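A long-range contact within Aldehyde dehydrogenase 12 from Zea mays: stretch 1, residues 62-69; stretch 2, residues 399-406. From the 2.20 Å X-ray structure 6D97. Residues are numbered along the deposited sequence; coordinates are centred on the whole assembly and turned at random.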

# COMPACT_ATOMS: atom_id res chain seq x y z
N ILE A 62 -47.04 -0.91 -9.16
CA ILE A 62 -46.09 -1.20 -10.23
C ILE A 62 -46.74 -2.24 -11.14
O ILE A 62 -47.33 -3.21 -10.66
CB ILE A 62 -44.76 -1.73 -9.66
CG1 ILE A 62 -44.16 -0.72 -8.67
CG2 ILE A 62 -43.79 -2.07 -10.78
CD1 ILE A 62 -43.91 0.65 -9.27
N VAL A 63 -46.63 -2.03 -12.45
CA VAL A 63 -47.20 -2.98 -13.39
C VAL A 63 -46.14 -3.98 -13.81
O VAL A 63 -44.94 -3.68 -13.87
CB VAL A 63 -47.82 -2.28 -14.62
CG1 VAL A 63 -49.07 -1.51 -14.22
CG2 VAL A 63 -46.81 -1.38 -15.31
N ASP A 64 -46.59 -5.20 -14.10
CA ASP A 64 -45.74 -6.25 -14.62
C ASP A 64 -45.24 -5.85 -16.00
O ASP A 64 -46.05 -5.62 -16.90
CB ASP A 64 -46.51 -7.57 -14.68
CG ASP A 64 -45.64 -8.77 -15.09
OD1 ASP A 64 -44.66 -8.60 -15.84
OD2 ASP A 64 -45.96 -9.89 -14.64
N PRO A 65 -43.92 -5.75 -16.22
CA PRO A 65 -43.42 -5.30 -17.53
C PRO A 65 -43.79 -6.22 -18.67
O PRO A 65 -43.65 -5.81 -19.83
CB PRO A 65 -41.90 -5.26 -17.33
CG PRO A 65 -41.70 -5.19 -15.85
CD PRO A 65 -42.83 -6.00 -15.27
N LEU A 66 -44.24 -7.45 -18.40
CA LEU A 66 -44.57 -8.39 -19.46
C LEU A 66 -46.04 -8.38 -19.84
O LEU A 66 -46.38 -8.83 -20.94
CB LEU A 66 -44.18 -9.82 -19.06
CG LEU A 66 -42.70 -10.21 -19.08
CD1 LEU A 66 -42.55 -11.69 -18.74
CD2 LEU A 66 -42.08 -9.92 -20.43
N ASN A 67 -46.92 -7.87 -18.97
CA ASN A 67 -48.34 -7.92 -19.29
C ASN A 67 -49.18 -6.77 -18.73
O ASN A 67 -50.37 -6.72 -19.04
CB ASN A 67 -48.93 -9.26 -18.82
CG ASN A 67 -48.73 -9.51 -17.34
OD1 ASN A 67 -48.75 -8.57 -16.54
ND2 ASN A 67 -48.55 -10.77 -16.97
N GLY A 68 -48.63 -5.85 -17.94
CA GLY A 68 -49.39 -4.72 -17.44
C GLY A 68 -50.16 -4.95 -16.16
O GLY A 68 -50.79 -4.00 -15.66
N ASP A 69 -50.15 -6.16 -15.62
CA ASP A 69 -50.84 -6.44 -14.36
C ASP A 69 -50.31 -5.55 -13.24
O ASP A 69 -49.10 -5.35 -13.11
CB ASP A 69 -50.64 -7.91 -13.97
CG ASP A 69 -51.45 -8.86 -14.83
OD1 ASP A 69 -52.27 -8.39 -15.65
OD2 ASP A 69 -51.27 -10.09 -14.66
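Stretch 2 399-406: HSIPKIYG

No direct hydrogen bond joins these two stretches, although their backbones come close enough for two carbonyl oxygens to face each other at 3.1 Å, Leu66 O to Ser400 O. Both atoms are acceptors, so this approach cannot bond; water 2 bridges the backbones beside them, donating to Leu66 O at 2.6 Å and accepting from Ser400 N at 3.0 Å. Ser400 O gains a weaker partner in the CA-H of Asn67, with Asn67 CA 3.1 Å away and an angle of 144° at the hydrogen.

Stretch 1 leaves a strand at Val63 and turns back on itself through residues 64 to 69. Asp64 holds this loop together: its backbone N donates to Asp69 O (2.7 Å), its backbone O accepts from Asn67 N (3.2 Å) and Gly68 N (2.8 Å), and its side-chain OD1 accepts from Leu66 N (2.8 Å). Asn67 OD1 adds a bond from Asp69 N (2.9 Å). Gly68, at phi/psi 87/-3, has a conformation in which a CB would jam against the carbonyl oxygen of Asn67.

Stretch 2 is irregular. It enters extended at His399, whose ND1 accepts from Ile401 N at 3.2 Å, and then folds into a type I turn from Pro402 to Tyr405, closed by Tyr405 N to Pro402 O at 2.9 Å. With no regular element here, the path is best followed by its nearest CA pairs: Leu66 with Ile401 and Asn67 with Ser400, each at 4.7 Å, and Gly68 with Pro402 at 5.3 Å. Across the first two pairs the chains run in opposite senses, but the third, Gly68 with Pro402, breaks the order.

Pro402 points toward stretch 1 and lies over the bend. Its CD is 3.5 Å from Pro65 O, 3.8 Å from Gly68 N and 3.9 Å from Asp64 O, so the ring packs largely against backbone. Beside it, Ile401 directs its CA-to-CB bond away, yet its CG2 still reaches Pro65 O at 3.3 Å.

The turn carries the chain on to the strand end, where the contact becomes apolar. Val63 points toward stretch 2, and its CG2 meets Ile404 CD1 at 3.9 Å, Tyr405 CE2 at 4.3 Å and Pro402 CG at 4.5 Å. Tyr405 also points toward stretch 1, and Pro65 sits at the edge of its ring: Pro65 CA is 3.8 Å from Tyr405 CD2, and Pro65 CB is 3.9 Å from Tyr405 CE2. The phenol oxygen is tied back to the strand by water 1, which donates to Val63 O at 2.7 Å and lies 2.6 Å from Tyr405 OH.

Lys403, in the middle of the turn, extends out of reach of stretch 1. The two stretches bury 367 Å² in all, through van der Waals packing, one CA-H...O contact and two bridging waters, between touching residues at least 332 positions apart in sequence.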

# COMPACT_ATOMS: atom_id res chain seq x y z
N HIS A 399 -46.76 -9.72 -28.18
CA HIS A 399 -46.40 -9.50 -26.79
C HIS A 399 -47.46 -8.64 -26.12
O HIS A 399 -48.29 -8.01 -26.77
CB HIS A 399 -45.01 -8.87 -26.67
CG HIS A 399 -44.93 -7.48 -27.24
ND1 HIS A 399 -45.43 -6.38 -26.58
CD2 HIS A 399 -44.40 -7.03 -28.40
CE1 HIS A 399 -45.21 -5.30 -27.32
NE2 HIS A 399 -44.58 -5.67 -28.42
N SER A 400 -47.42 -8.63 -24.78
CA SER A 400 -48.36 -7.87 -23.97
C SER A 400 -47.64 -6.82 -23.11
O SER A 400 -48.12 -6.45 -22.04
CB SER A 400 -49.19 -8.80 -23.09
OG SER A 400 -50.05 -9.62 -23.86
N ILE A 401 -46.48 -6.36 -23.57
CA ILE A 401 -45.70 -5.36 -22.85
C ILE A 401 -46.45 -4.03 -22.89
O ILE A 401 -46.73 -3.52 -23.98
CB ILE A 401 -44.28 -5.24 -23.43
CG1 ILE A 401 -43.58 -6.59 -23.36
CG2 ILE A 401 -43.47 -4.19 -22.67
CD1 ILE A 401 -42.32 -6.68 -24.19
N PRO A 402 -46.80 -3.45 -21.74
CA PRO A 402 -47.53 -2.18 -21.75
C PRO A 402 -46.74 -1.10 -22.45
O PRO A 402 -45.51 -1.10 -22.45
CB PRO A 402 -47.72 -1.87 -20.25
CG PRO A 402 -46.65 -2.66 -19.57
CD PRO A 402 -46.50 -3.91 -20.38
N LYS A 403 -47.46 -0.16 -23.07
CA LYS A 403 -46.83 0.78 -23.99
C LYS A 403 -45.90 1.76 -23.28
O LYS A 403 -45.11 2.43 -23.96
CB LYS A 403 -47.89 1.53 -24.78
CG LYS A 403 -48.68 0.65 -25.75
CD LYS A 403 -47.80 0.11 -26.86
CE LYS A 403 -47.70 1.09 -28.02
NZ LYS A 403 -46.53 0.80 -28.90
N ILE A 404 -45.96 1.86 -21.95
CA ILE A 404 -44.99 2.69 -21.24
C ILE A 404 -43.58 2.15 -21.40
O ILE A 404 -42.61 2.89 -21.24
CB ILE A 404 -45.33 2.83 -19.74
CG1 ILE A 404 -45.60 1.45 -19.11
CG2 ILE A 404 -46.49 3.80 -19.52
CD1 ILE A 404 -45.46 1.44 -17.60
N TYR A 405 -43.45 0.86 -21.72
CA TYR A 405 -42.16 0.22 -21.87
C TYR A 405 -41.91 -0.10 -23.34
O TYR A 405 -42.84 -0.46 -24.07
CB TYR A 405 -42.09 -1.06 -21.03
CG TYR A 405 -42.26 -0.82 -19.55
CD1 TYR A 405 -41.81 0.36 -18.96
CD2 TYR A 405 -42.89 -1.76 -18.74
CE1 TYR A 405 -41.97 0.59 -17.61
CE2 TYR A 405 -43.06 -1.53 -17.39
CZ TYR A 405 -42.59 -0.36 -16.83
OH TYR A 405 -42.75 -0.13 -15.49
N GLY A 406 -40.66 0.04 -23.76
CA GLY A 406 -40.32 -0.28 -25.13
C GLY A 406 -40.22 -1.77 -25.37
O GLY A 406 -40.02 -2.57 -24.46
O HOH W 1 -42.74 -2.19 -13.90
O HOH W 2 -45.43 -10.11 -23.03